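Local coordinates for bifunctional endo-1,4-beta-xylanase A (Neocallimastix patriciarum, PDB 2VG9), which probably hydrolyses internal beta-1,4-xylosidic bonds of xylan, as a glycoside hydrolase family 11 endo-xylanase with a beta jelly-roll fold, at residues 123-128 / 138-143; 111-116 / 158-163; 131-136 / 175-180; 142-147 / 154-159. One frame throughout, in Å; residues are numbered along the deposited sequence.

Interaction 1 (123-128 / 138-143); sequences PDAQGK and KIFQMD
The ring of Phe-140 lies against the loop 123-128, and mostly backbone meets it. Ala-125 N sits 3.9 Å above the plane of the Phe-140 ring, over its centre. Asp-124 C lies over the same face, nearer the rim. The tip of the ring, Phe-140 CZ, is 3.2 Å from Pro-123 O. The methyl of Ala-125 adds an apolar contact, CB to Phe-140 CD1 at 3.9 Å. Phe-140 CG sits between the backbone N and C (chi1 53°), which sets the ring under the loop.

Beside the ring, the extended chain of Lys-138 crosses Asp-124 at about a right angle. Lys-138 NZ reaches the syn lone pair of Asp-124 OD1 at 2.7 Å, a salt bridge. At the far end the loop joins strand 138-143. Lys-128 and Ile-139 form an antiparallel hydrogen-bonded pair, with Lys-128 N to Ile-139 O at 3.0 Å and Ile-139 N to Lys-128 O at 2.8 Å.

Further out, the ring of Phe-160 meets that of Phe-140, and Pro-123 touches Phe-160 as well. By its place in the chain, this loop probably matches the cord of family 11 xylanases. The salt bridge and the backbone pair fix the loop at the surface. Ala-125 N, buried over the ring with no partner in the model, would be a cost the contact has to carry.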
loop_
_atom_site.group_PDB
_atom_site.type_symbol
_atom_site.label_atom_id
_atom_site.label_comp_id
_atom_site.label_asym_id
_atom_site.label_seq_id
_atom_site.Cartn_x
_atom_site.Cartn_y
_atom_site.Cartn_z
ATOM N N PRO A 123 9.786 7.552 1.225
ATOM C CA PRO A 123 10.454 7.251 2.479
ATOM C C PRO A 123 11.816 6.572 2.303
ATOM O O PRO A 123 12.030 5.828 1.340
ATOM C CB PRO A 123 9.473 6.286 3.188
ATOM C CG PRO A 123 8.163 6.626 2.635
ATOM C CD PRO A 123 8.390 7.053 1.213
ATOM N N ASP A 124 12.719 6.865 3.246
ATOM C CA ASP A 124 14.057 6.331 3.220
ATOM C C ASP A 124 14.653 6.334 4.634
ATOM O O ASP A 124 14.249 7.117 5.508
ATOM C CB ASP A 124 14.916 7.143 2.237
ATOM C CG ASP A 124 16.219 6.466 1.886
ATOM O OD1 ASP A 124 16.287 5.213 1.827
ATOM O OD2 ASP A 124 17.183 7.214 1.627
ATOM N N ALA A 125 15.571 5.404 4.864
ATOM C CA ALA A 125 16.320 5.329 6.101
ATOM C C ALA A 125 17.493 4.401 5.799
ATOM O O ALA A 125 17.509 3.727 4.755
ATOM C CB ALA A 125 15.436 4.784 7.262
ATOM N N GLN A 126 18.487 4.384 6.682
ATOM C CA GLN A 126 19.515 3.357 6.633
ATOM C C GLN A 126 18.872 1.965 6.419
ATOM O O GLN A 126 17.963 1.558 7.156
ATOM C CB GLN A 126 20.305 3.376 7.939
ATOM C CG GLN A 126 21.785 3.085 7.773
ATOM C CD GLN A 126 22.646 4.358 7.736
ATOM O OE1 GLN A 126 22.980 4.890 6.654
ATOM N NE2 GLN A 126 23.024 4.841 8.923
ATOM N N GLY A 127 19.331 1.241 5.411
ATOM C CA GLY A 127 18.668 0.013 5.059
ATOM C C GLY A 127 19.610 -0.921 4.369
ATOM O O GLY A 127 20.810 -0.701 4.397
ATOM N N LYS A 128 19.068 -1.952 3.732
ATOM C CA LYS A 128 19.885 -2.961 3.091
ATOM C C LYS A 128 19.288 -3.225 1.713
ATOM O O LYS A 128 18.068 -3.203 1.559
ATOM C CB LYS A 128 19.863 -4.221 3.957
ATOM C CG LYS A 128 20.339 -5.464 3.287
ATOM C CD LYS A 128 20.339 -6.685 4.229
ATOM C CE LYS A 128 21.188 -6.455 5.481
ATOM N NZ LYS A 128 21.328 -7.729 6.281
ATOM N N LYS A 138 15.479 -1.870 -1.635
ATOM C CA LYS A 138 16.064 -1.467 -0.374
ATOM C C LYS A 138 15.031 -1.706 0.701
ATOM O O LYS A 138 13.881 -1.219 0.601
ATOM C CB LYS A 138 16.368 0.018 -0.437
ATOM C CG LYS A 138 16.986 0.556 0.843
ATOM C CD LYS A 138 17.347 2.021 0.721
ATOM C CE LYS A 138 18.026 2.467 2.025
ATOM N NZ LYS A 138 18.634 3.802 1.856
ATOM N N ILE A 139 15.433 -2.427 1.744
ATOM C CA ILE A 139 14.553 -2.678 2.858
ATOM C C ILE A 139 14.981 -1.905 4.118
ATOM O O ILE A 139 16.197 -1.745 4.421
ATOM C CB ILE A 139 14.372 -4.184 3.113
ATOM C CG1 ILE A 139 15.686 -4.838 3.598
ATOM C CG2 ILE A 139 13.801 -4.888 1.840
ATOM C CD1 ILE A 139 15.566 -6.303 4.108
ATOM N N PHE A 140 13.987 -1.405 4.840
ATOM C CA PHE A 140 14.230 -0.702 6.081
ATOM C C PHE A 140 12.934 -0.651 6.847
ATOM O O PHE A 140 11.839 -0.850 6.274
ATOM C CB PHE A 140 14.795 0.729 5.845
ATOM C CG PHE A 140 13.964 1.578 4.900
ATOM C CD1 PHE A 140 12.951 2.407 5.394
ATOM C CD2 PHE A 140 14.178 1.534 3.524
ATOM C CE1 PHE A 140 12.171 3.195 4.541
ATOM C CE2 PHE A 140 13.377 2.325 2.638
ATOM C CZ PHE A 140 12.374 3.148 3.145
ATOM N N GLN A 141 13.054 -0.389 8.149
ATOM C CA GLN A 141 11.880 -0.189 8.982
ATOM C C GLN A 141 12.005 1.130 9.718
ATOM O O GLN A 141 13.101 1.684 9.823
ATOM C CB GLN A 141 11.623 -1.378 9.935
ATOM C CG GLN A 141 12.816 -1.806 10.806
ATOM C CD GLN A 141 12.896 -1.028 12.094
ATOM O OE1 GLN A 141 11.880 -0.694 12.676
ATOM N NE2 GLN A 141 14.119 -0.729 12.548
ATOM N N MET A 142 10.877 1.663 10.172
ATOM C CA MET A 142 10.882 2.923 10.934
ATOM C C MET A 142 9.662 3.042 11.827
ATOM O O MET A 142 8.654 2.405 11.574
ATOM C CB MET A 142 11.056 4.151 10.021
ATOM C CG MET A 142 9.885 4.594 9.147
ATOM S SD MET A 142 10.484 5.702 7.804
ATOM C CE MET A 142 11.487 6.856 8.737
ATOM N N ASP A 143 9.797 3.807 12.904
ATOM C CA ASP A 143 8.677 4.133 13.766
ATOM C C ASP A 143 7.748 5.115 13.049
ATOM O O ASP A 143 8.168 5.904 12.177
ATOM C CB ASP A 143 9.154 4.753 15.098
ATOM C CG ASP A 143 9.899 3.769 16.000
ATOM O OD1 ASP A 143 9.834 2.539 15.799
ATOM O OD2 ASP A 143 10.555 4.231 16.961
HETATM O O HOH W 1 16.106 -0.784 8.807
HETATM O O HOH W 2 21.343 2.760 3.686
#

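Interaction 2 (111-116 / 158-163); sequences EYYIIE and QYFSVR
Glu-111 CG stands anti to the backbone N (chi1 -178°), and the chain runs on extended. Gln-158 CG stands anti to its carbonyl carbon, also with an extended chain. The two side chains thus lie side by side on neighbouring parallel strands of the jelly roll. Gln-158 NE2 gives a nearly straight hydrogen bond to Glu-111 OE2 at 3.1 Å. The acceptor lies in the amide plane, but the donor comes from above the carboxylate plane. The other oxygen, Glu-111 OE1, is bonded to Tyr-96 OH. The amide N-H, and the Tyr-96 hydroxyl if it donates, would tend to favour the charged form of this buried acid.

Tyr-113 and Phe-160 both have CG anti to the carbonyl carbon, so their rings point the same way. The planes are 7° apart, but the rings are displaced along them, with centroids 4.9 Å apart, so little of one lies over the other. Ile-115 CD1 reaches the edge of the Phe-160 ring, 4.0 Å from its CD1. These side chains share one face of the sheet. On the other face, Ile-114 and Ser-161 touch His-177 of helix 174-182.

The backbones run in step, with five hydrogen bonds in a parallel ladder. The shortest is Ile-115 N to Ser-161 O at 2.8 Å. Beyond them the chain turns a corner at Glu-116, whose OE1 is hydrogen-bonded to Tyr-77 OH and makes a salt bridge with Arg-167. A water closes this end: it donates to Ile-115 O at 3.0 Å and to Arg-163 O at 2.9 Å.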
loop_
_atom_site.group_PDB
_atom_site.type_symbol
_atom_site.label_atom_id
_atom_site.label_comp_id
_atom_site.label_asym_id
_atom_site.label_seq_id
_atom_site.Cartn_x
_atom_site.Cartn_y
_atom_site.Cartn_z
ATOM N N GLU A 111 2.517 -1.595 9.529
ATOM C CA GLU A 111 1.972 -1.166 8.233
ATOM C C GLU A 111 3.141 -1.319 7.250
ATOM O O GLU A 111 4.244 -0.829 7.510
ATOM C CB GLU A 111 1.525 0.291 8.316
ATOM C CG GLU A 111 0.896 0.895 7.065
ATOM C CD GLU A 111 0.457 2.332 7.322
ATOM O OE1 GLU A 111 -0.643 2.715 6.881
ATOM O OE2 GLU A 111 1.212 3.084 7.993
ATOM N N TYR A 112 2.932 -2.040 6.154
ATOM C CA TYR A 112 4.033 -2.370 5.241
ATOM C C TYR A 112 3.752 -1.820 3.821
ATOM O O TYR A 112 2.583 -1.629 3.424
ATOM C CB TYR A 112 4.301 -3.891 5.233
ATOM C CG TYR A 112 3.231 -4.718 4.524
ATOM C CD1 TYR A 112 3.198 -4.777 3.114
ATOM C CD2 TYR A 112 2.254 -5.431 5.247
ATOM C CE1 TYR A 112 2.233 -5.515 2.427
ATOM C CE2 TYR A 112 1.256 -6.236 4.557
ATOM C CZ TYR A 112 1.270 -6.246 3.141
ATOM O OH TYR A 112 0.370 -6.968 2.392
ATOM N N TYR A 113 4.833 -1.517 3.105
ATOM C CA TYR A 113 4.802 -0.920 1.777
ATOM C C TYR A 113 5.824 -1.636 0.904
ATOM O O TYR A 113 7.006 -1.773 1.270
ATOM C CB TYR A 113 5.206 0.552 1.825
ATOM C CG TYR A 113 4.334 1.415 2.668
ATOM C CD1 TYR A 113 3.330 2.203 2.107
ATOM C CD2 TYR A 113 4.543 1.483 4.043
ATOM C CE1 TYR A 113 2.518 3.004 2.919
ATOM C CE2 TYR A 113 3.757 2.255 4.845
ATOM C CZ TYR A 113 2.757 3.015 4.289
ATOM O OH TYR A 113 2.014 3.785 5.152
ATOM N N ILE A 114 5.386 -2.091 -0.257
ATOM C CA ILE A 114 6.343 -2.545 -1.246
ATOM C C ILE A 114 6.190 -1.567 -2.401
ATOM O O ILE A 114 5.232 -1.658 -3.186
ATOM C CB ILE A 114 6.092 -4.006 -1.699
ATOM C CG1 ILE A 114 6.214 -4.966 -0.495
ATOM C CG2 ILE A 114 7.086 -4.418 -2.790
ATOM C CD1 ILE A 114 5.584 -6.316 -0.771
ATOM N N ILE A 115 7.116 -0.604 -2.472
ATOM C CA ILE A 115 6.899 0.548 -3.349
ATOM C C ILE A 115 7.532 0.310 -4.699
ATOM O O ILE A 115 8.757 0.215 -4.814
ATOM C CB ILE A 115 7.406 1.871 -2.719
ATOM C CG1 ILE A 115 6.839 2.037 -1.300
ATOM C CG2 ILE A 115 7.094 3.064 -3.626
ATOM C CD1 ILE A 115 7.277 3.324 -0.573
ATOM N N GLU A 116 6.664 0.246 -5.712
ATOM C CA GLU A 116 7.030 -0.038 -7.098
ATOM C C GLU A 116 7.374 1.204 -7.911
ATOM O O GLU A 116 8.206 1.153 -8.821
ATOM C CB GLU A 116 5.870 -0.788 -7.771
ATOM C CG GLU A 116 5.619 -2.127 -7.133
ATOM C CD GLU A 116 6.719 -3.144 -7.519
ATOM O OE1 GLU A 116 6.668 -3.686 -8.656
ATOM O OE2 GLU A 116 7.631 -3.379 -6.693
ATOM N N GLN A 158 6.577 0.683 10.568
ATOM C CA GLN A 158 6.365 0.537 9.130
ATOM C C GLN A 158 7.513 -0.278 8.548
ATOM O O GLN A 158 8.676 -0.056 8.897
ATOM C CB GLN A 158 6.261 1.913 8.477
ATOM C CG GLN A 158 5.017 2.698 8.928
ATOM C CD GLN A 158 5.027 4.138 8.463
ATOM O OE1 GLN A 158 6.059 4.802 8.490
ATOM N NE2 GLN A 158 3.878 4.626 8.045
ATOM N N TYR A 159 7.203 -1.252 7.698
ATOM C CA TYR A 159 8.244 -1.976 6.958
ATOM C C TYR A 159 8.152 -1.553 5.501
ATOM O O TYR A 159 7.063 -1.404 4.964
ATOM C CB TYR A 159 8.117 -3.509 7.067
ATOM C CG TYR A 159 8.236 -4.094 8.445
ATOM C CD1 TYR A 159 8.663 -3.313 9.536
ATOM C CD2 TYR A 159 7.975 -5.444 8.657
ATOM C CE1 TYR A 159 8.770 -3.857 10.827
ATOM C CE2 TYR A 159 8.081 -6.004 9.939
ATOM C CZ TYR A 159 8.480 -5.202 11.017
ATOM O OH TYR A 159 8.576 -5.773 12.269
ATOM N N PHE A 160 9.313 -1.401 4.884
ATOM C CA PHE A 160 9.467 -0.933 3.497
ATOM C C PHE A 160 10.384 -1.804 2.708
ATOM O O PHE A 160 11.427 -2.205 3.216
ATOM C CB PHE A 160 10.107 0.484 3.460
ATOM C CG PHE A 160 9.204 1.568 4.017
ATOM C CD1 PHE A 160 8.314 2.240 3.169
ATOM C CD2 PHE A 160 9.243 1.905 5.402
ATOM C CE1 PHE A 160 7.444 3.244 3.674
ATOM C CE2 PHE A 160 8.408 2.911 5.909
ATOM C CZ PHE A 160 7.498 3.575 5.049
ATOM N N SER A 161 9.976 -2.056 1.460
ATOM C CA SER A 161 10.832 -2.455 0.353
ATOM C C SER A 161 10.623 -1.388 -0.713
ATOM O O SER A 161 9.508 -1.192 -1.204
ATOM C CB SER A 161 10.347 -3.762 -0.266
ATOM O OG SER A 161 10.687 -4.883 0.509
ATOM N N VAL A 162 11.698 -0.732 -1.120
ATOM C CA VAL A 162 11.564 0.272 -2.151
ATOM C C VAL A 162 12.284 -0.224 -3.393
ATOM O O VAL A 162 13.503 -0.441 -3.359
ATOM C CB VAL A 162 12.127 1.631 -1.664
ATOM C CG1 VAL A 162 12.076 2.691 -2.801
ATOM C CG2 VAL A 162 11.362 2.071 -0.405
ATOM N N ARG A 163 11.536 -0.423 -4.477
ATOM C CA ARG A 163 12.122 -0.862 -5.757
ATOM C C ARG A 163 13.058 0.210 -6.319
ATOM O O ARG A 163 12.670 1.387 -6.448
ATOM C CB ARG A 163 11.031 -1.149 -6.801
ATOM C CG ARG A 163 11.555 -1.948 -7.979
ATOM C CD ARG A 163 10.458 -2.293 -9.001
ATOM N NE ARG A 163 11.011 -2.923 -10.223
ATOM C CZ ARG A 163 11.193 -4.236 -10.360
ATOM N NH1 ARG A 163 10.842 -5.055 -9.383
ATOM N NH2 ARG A 163 11.659 -4.749 -11.493
HETATM O O HOH W 3 9.996 2.486 -6.267
#

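Interaction 3 (131-136 / 175-180); sequences TIDGAQ and SDHFKE
Ile-132 carries this contact almost alone. Its CB points at the helix and lies 4.1 Å from His-177 CE1. From there the side chain divides. CG2, anti to the backbone N, meets His-177 CE1 at 3.5 Å and Asp-176 CB at 3.8 Å. CG1, anti to the carbonyl carbon, runs the other way and lies 4.0 Å from Glu-180 CG. The tip, CD1, rests 3.4 Å above the plane of the His-177 ring, offset toward the rim, in a CH-pi contact. The same Ile-132 CD1 is 3.6 Å from Glu-180 CG, so this methylene of Glu-180 lies alongside it.

The imidazole is placed by its surroundings. Tyr-137 meets it edge-to-face, and ND1 makes a weak bond to Thr-173 O. No direct hydrogen bond joins 131-136 to 175-180. A water bridges them instead, taking the N-H of Asp-133 and donating to Asp-176 OD2 at 2.5 Å. Asp-133 itself is bonded through OD1 to Thr-173 OG1.

Ile-132 to Ala-135 form a type I' turn, the tight end of a two-residue beta hairpin. Ile-132, the first residue of the turn, packs on helix 174-182, the single helix characteristic of the family 11 jelly roll.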
loop_
_atom_site.group_PDB
_atom_site.type_symbol
_atom_site.label_atom_id
_atom_site.label_comp_id
_atom_site.label_asym_id
_atom_site.label_seq_id
_atom_site.Cartn_x
_atom_site.Cartn_y
_atom_site.Cartn_z
ATOM N N THR A 131 17.701 -8.769 -3.266
ATOM C CA THR A 131 17.254 -9.118 -4.609
ATOM C C THR A 131 15.978 -9.929 -4.495
ATOM O O THR A 131 15.999 -10.995 -3.887
ATOM C CB THR A 131 18.364 -9.944 -5.388
ATOM O OG1 THR A 131 19.569 -9.178 -5.460
ATOM C CG2 THR A 131 17.905 -10.270 -6.815
ATOM N N ILE A 132 14.880 -9.435 -5.075
ATOM C CA ILE A 132 13.589 -10.128 -5.053
ATOM C C ILE A 132 13.002 -10.033 -6.478
ATOM O O ILE A 132 13.055 -8.979 -7.093
ATOM C CB ILE A 132 12.577 -9.541 -3.982
ATOM C CG1 ILE A 132 13.120 -9.748 -2.552
ATOM C CG2 ILE A 132 11.211 -10.200 -4.112
ATOM C CD1 ILE A 132 12.524 -8.834 -1.442
ATOM N N ASP A 133 12.462 -11.135 -6.997
ATOM C CA ASP A 133 11.943 -11.144 -8.370
ATOM C C ASP A 133 12.970 -10.613 -9.395
ATOM O O ASP A 133 12.615 -9.959 -10.380
ATOM C CB ASP A 133 10.596 -10.374 -8.461
ATOM C CG ASP A 133 9.506 -11.009 -7.613
ATOM O OD1 ASP A 133 9.342 -12.247 -7.688
ATOM O OD2 ASP A 133 8.831 -10.286 -6.850
ATOM N N GLY A 134 14.255 -10.880 -9.128
ATOM C CA GLY A 134 15.337 -10.518 -10.012
ATOM C C GLY A 134 15.680 -9.040 -9.990
ATOM O O GLY A 134 16.412 -8.551 -10.868
ATOM N N ALA A 135 15.123 -8.318 -9.012
ATOM C CA ALA A 135 15.257 -6.874 -8.957
ATOM C C ALA A 135 15.749 -6.421 -7.590
ATOM O O ALA A 135 15.522 -7.105 -6.570
ATOM C CB ALA A 135 13.913 -6.202 -9.276
ATOM N N GLN A 136 16.379 -5.247 -7.578
ATOM C CA GLN A 136 16.911 -4.639 -6.370
ATOM C C GLN A 136 15.857 -3.822 -5.611
ATOM O O GLN A 136 15.145 -2.989 -6.214
ATOM C CB GLN A 136 18.124 -3.751 -6.700
ATOM C CG GLN A 136 19.323 -4.522 -7.290
ATOM C CD GLN A 136 19.717 -5.784 -6.450
ATOM O OE1 GLN A 136 19.480 -6.935 -6.861
ATOM N NE2 GLN A 136 20.288 -5.550 -5.268
ATOM N N SER A 175 5.296 -12.779 -0.687
ATOM C CA SER A 175 5.824 -13.634 0.389
ATOM C C SER A 175 7.359 -13.574 0.522
ATOM O O SER A 175 7.881 -13.827 1.604
ATOM C CB SER A 175 5.356 -15.100 0.190
ATOM O OG SER A 175 5.478 -15.522 -1.170
ATOM N N ASP A 176 8.075 -13.257 -0.567
ATOM C CA ASP A 176 9.550 -13.112 -0.555
ATOM C C ASP A 176 10.000 -11.819 0.188
ATOM O O ASP A 176 11.013 -11.820 0.874
ATOM C CB ASP A 176 10.122 -13.117 -1.984
ATOM C CG ASP A 176 10.348 -14.509 -2.534
ATOM O OD1 ASP A 176 9.980 -15.496 -1.845
ATOM O OD2 ASP A 176 10.887 -14.597 -3.673
ATOM N N HIS A 177 9.233 -10.732 0.042
ATOM C CA HIS A 177 9.422 -9.508 0.817
ATOM C C HIS A 177 9.205 -9.800 2.285
ATOM O O HIS A 177 10.030 -9.412 3.108
ATOM C CB HIS A 177 8.493 -8.392 0.332
ATOM C CG HIS A 177 8.885 -7.840 -1.009
ATOM N ND1 HIS A 177 8.453 -8.390 -2.202
ATOM C CD2 HIS A 177 9.714 -6.828 -1.344
ATOM C CE1 HIS A 177 8.979 -7.717 -3.214
ATOM N NE2 HIS A 177 9.752 -6.775 -2.719
ATOM N N PHE A 178 8.129 -10.522 2.622
ATOM C CA PHE A 178 7.899 -10.869 4.054
ATOM C C PHE A 178 9.090 -11.664 4.610
ATOM O O PHE A 178 9.519 -11.418 5.750
ATOM C CB PHE A 178 6.592 -11.659 4.278
ATOM C CG PHE A 178 5.321 -10.934 3.846
ATOM C CD1 PHE A 178 5.329 -9.561 3.557
ATOM C CD2 PHE A 178 4.103 -11.635 3.773
ATOM C CE1 PHE A 178 4.136 -8.892 3.160
ATOM C CE2 PHE A 178 2.922 -10.987 3.397
ATOM C CZ PHE A 178 2.936 -9.611 3.118
ATOM N N LYS A 179 9.605 -12.611 3.826
ATOM C CA LYS A 179 10.747 -13.468 4.241
ATOM C C LYS A 179 12.006 -12.645 4.483
ATOM O O LYS A 179 12.686 -12.823 5.502
ATOM C CB LYS A 179 11.073 -14.528 3.185
ATOM C CG LYS A 179 10.214 -15.782 3.233
ATOM C CD LYS A 179 10.628 -16.752 2.090
ATOM C CE LYS A 179 9.402 -17.475 1.494
ATOM N NZ LYS A 179 9.732 -18.854 0.953
ATOM N N GLU A 180 12.297 -11.734 3.551
ATOM C CA GLU A 180 13.400 -10.779 3.702
ATOM C C GLU A 180 13.296 -9.930 4.939
ATOM O O GLU A 180 14.322 -9.710 5.602
ATOM C CB GLU A 180 13.586 -9.893 2.453
ATOM C CG GLU A 180 14.155 -10.664 1.237
ATOM C CD GLU A 180 15.638 -11.082 1.374
ATOM O OE1 GLU A 180 16.318 -10.720 2.352
ATOM O OE2 GLU A 180 16.140 -11.784 0.479
HETATM O O HOH W 4 12.347 -13.570 -5.418
#

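Interaction 4 (142-147 / 154-159); sequences MDHTGP and ETFKQY
Strands 142-145 and 154-159 are the antiparallel arms of a hairpin that probably corresponds, by sequence and position, to the thumb of family 11 xylanases. Its two sides differ. On the tighter side Phe-156 and Gln-158 are buried, while His-144 sits at its exposed margin. At Phe-156 the first torsion (chi1 59°) tucks CG between N and C of its own backbone. His-144 CB lies over one face of the phenyl ring, toward the rim. The two rings meet obliquely, with planes 69° apart. The amide of Gln-158, its NE2 held by Glu-111, lies across one face of the imidazole, with planes only 19° apart, and Gln-158 OE1 is 3.5 Å from His-144 CB. Beyond the hairpin, the ring of Trp-98 also meets Phe-156.

The other side is polar and more open to solvent. Lys-157 is bent at chi2, which brings NZ to the syn lone pair of Asp-143 OD1 at 2.7 Å. Gln-141 OE1 is a second partner of the ammonium.

Between the sides three hydrogen-bonded pairs, 142/158, 144/156 and 146/154, alternate with two non-hydrogen-bonded ones. In the middle pair, Phe-156 N to His-144 O is 2.8 Å. At the last pair, Glu-154 N donates to Gly-146 O from above the carbonyl plane, where the chain turns its corner. On the solvent side, Thr-145 OG1 and Thr-155 OG1 are 2.7 Å apart in a hydrogen bond.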
loop_
_atom_site.group_PDB
_atom_site.type_symbol
_atom_site.label_atom_id
_atom_site.label_comp_id
_atom_site.label_asym_id
_atom_site.label_seq_id
_atom_site.Cartn_x
_atom_site.Cartn_y
_atom_site.Cartn_z
ATOM N N MET A 142 10.877 1.663 10.172
ATOM C CA MET A 142 10.882 2.923 10.934
ATOM C C MET A 142 9.662 3.042 11.827
ATOM O O MET A 142 8.654 2.405 11.574
ATOM C CB MET A 142 11.056 4.151 10.021
ATOM C CG MET A 142 9.885 4.594 9.147
ATOM S SD MET A 142 10.484 5.702 7.804
ATOM C CE MET A 142 11.487 6.856 8.737
ATOM N N ASP A 143 9.797 3.807 12.904
ATOM C CA ASP A 143 8.677 4.133 13.766
ATOM C C ASP A 143 7.748 5.115 13.049
ATOM O O ASP A 143 8.168 5.904 12.177
ATOM C CB ASP A 143 9.154 4.753 15.098
ATOM C CG ASP A 143 9.899 3.769 16.000
ATOM O OD1 ASP A 143 9.834 2.539 15.799
ATOM O OD2 ASP A 143 10.555 4.231 16.961
ATOM N N HIS A 144 6.474 5.036 13.396
ATOM C CA HIS A 144 5.491 6.032 12.990
ATOM C C HIS A 144 4.487 6.166 14.121
ATOM O O HIS A 144 4.247 5.201 14.843
ATOM C CB HIS A 144 4.794 5.640 11.692
ATOM C CG HIS A 144 3.975 6.741 11.089
ATOM N ND1 HIS A 144 2.596 6.773 11.162
ATOM C CD2 HIS A 144 4.342 7.860 10.421
ATOM C CE1 HIS A 144 2.148 7.860 10.560
ATOM N NE2 HIS A 144 3.187 8.545 10.117
ATOM N N THR A 145 3.938 7.366 14.287
ATOM C CA THR A 145 2.890 7.631 15.281
ATOM C C THR A 145 1.678 8.229 14.561
ATOM O O THR A 145 1.783 9.212 13.812
ATOM C CB THR A 145 3.404 8.515 16.468
ATOM O OG1 THR A 145 4.667 8.004 16.948
ATOM C CG2 THR A 145 2.396 8.506 17.628
ATOM N N GLY A 146 0.541 7.580 14.730
ATOM C CA GLY A 146 -0.636 7.962 14.002
ATOM C C GLY A 146 -1.759 6.968 14.141
ATOM O O GLY A 146 -1.624 5.959 14.834
ATOM N N PRO A 147 -2.889 7.261 13.493
ATOM C CA PRO A 147 -4.037 6.363 13.454
ATOM C C PRO A 147 -3.694 5.037 12.767
ATOM O O PRO A 147 -2.839 4.994 11.890
ATOM C CB PRO A 147 -5.088 7.154 12.653
ATOM C CG PRO A 147 -4.280 8.130 11.840
ATOM C CD PRO A 147 -3.134 8.505 12.738
ATOM N N GLU A 154 -1.295 5.653 17.637
ATOM C CA GLU A 154 -0.307 4.908 18.441
ATOM C C GLU A 154 1.054 4.933 17.761
ATOM O O GLU A 154 1.183 5.410 16.639
ATOM C CB GLU A 154 -0.750 3.476 18.798
ATOM C CG GLU A 154 -1.112 2.560 17.626
ATOM C CD GLU A 154 -1.769 1.265 18.093
ATOM O OE1 GLU A 154 -2.985 1.105 17.831
ATOM O OE2 GLU A 154 -1.079 0.418 18.719
ATOM N N THR A 155 2.077 4.495 18.471
ATOM C CA THR A 155 3.386 4.373 17.878
ATOM C C THR A 155 3.502 2.926 17.404
ATOM O O THR A 155 3.312 2.002 18.196
ATOM C CB THR A 155 4.499 4.817 18.862
ATOM O OG1 THR A 155 4.488 6.255 18.950
ATOM C CG2 THR A 155 5.887 4.377 18.370
ATOM N N PHE A 156 3.744 2.742 16.099
ATOM C CA PHE A 156 3.840 1.412 15.494
ATOM C C PHE A 156 5.025 1.365 14.521
ATOM O O PHE A 156 5.774 2.338 14.380
ATOM C CB PHE A 156 2.498 0.997 14.820
ATOM C CG PHE A 156 2.030 1.936 13.724
ATOM C CD1 PHE A 156 2.285 1.645 12.370
ATOM C CD2 PHE A 156 1.325 3.104 14.036
ATOM C CE1 PHE A 156 1.870 2.514 11.368
ATOM C CE2 PHE A 156 0.900 3.986 13.043
ATOM C CZ PHE A 156 1.173 3.693 11.700
ATOM N N LYS A 157 5.203 0.229 13.865
ATOM C CA LYS A 157 6.289 0.075 12.890
ATOM C C LYS A 157 5.770 0.108 11.455
ATOM O O LYS A 157 4.673 -0.398 11.158
ATOM C CB LYS A 157 7.019 -1.253 13.108
ATOM C CG LYS A 157 7.749 -1.347 14.456
ATOM C CD LYS A 157 8.977 -0.482 14.445
ATOM C CE LYS A 157 9.862 -0.761 15.636
ATOM N NZ LYS A 157 11.056 0.099 15.538
ATOM N N GLN A 158 6.577 0.683 10.568
ATOM C CA GLN A 158 6.365 0.537 9.130
ATOM C C GLN A 158 7.513 -0.278 8.548
ATOM O O GLN A 158 8.676 -0.056 8.897
ATOM C CB GLN A 158 6.261 1.913 8.477
ATOM C CG GLN A 158 5.017 2.698 8.928
ATOM C CD GLN A 158 5.027 4.138 8.463
ATOM O OE1 GLN A 158 6.059 4.802 8.490
ATOM N NE2 GLN A 158 3.878 4.626 8.045
ATOM N N TYR A 159 7.203 -1.252 7.698
ATOM C CA TYR A 159 8.244 -1.976 6.958
ATOM C C TYR A 159 8.152 -1.553 5.501
ATOM O O TYR A 159 7.063 -1.404 4.964
ATOM C CB TYR A 159 8.117 -3.509 7.067
ATOM C CG TYR A 159 8.236 -4.094 8.445
ATOM C CD1 TYR A 159 8.663 -3.313 9.536
ATOM C CD2 TYR A 159 7.975 -5.444 8.657
ATOM C CE1 TYR A 159 8.770 -3.857 10.827
ATOM C CE2 TYR A 159 8.081 -6.004 9.939
ATOM C CZ TYR A 159 8.480 -5.202 11.017
ATOM O OH TYR A 159 8.576 -5.773 12.269
HETATM O O HOH W 5 7.289 7.339 10.040
#

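In the fold
Interactions 1, 2 and 4 meet on one sheet, where strands 110-115, 153-163 and 135-145 are successive neighbours; interaction 1 adds the loop 123-128. Their centres are 9 to 13 Å apart. Interactions 1 and 4 share Met-142 and Asp-143; interactions 2 and 4 share Gln-158 and Tyr-159. Interaction 2 is the most central, about 8 Å from the centre of the chain. Along the chain, interaction 1 is nested inside the loop that interaction 2 closes. Interaction 3 reaches the sheet through strands 128-132 and 135-145, and brings in helix 174-182. Its centre is about 23 Å from that of interaction 4. Together they join the probable cord, thumb and helix to the same sheet.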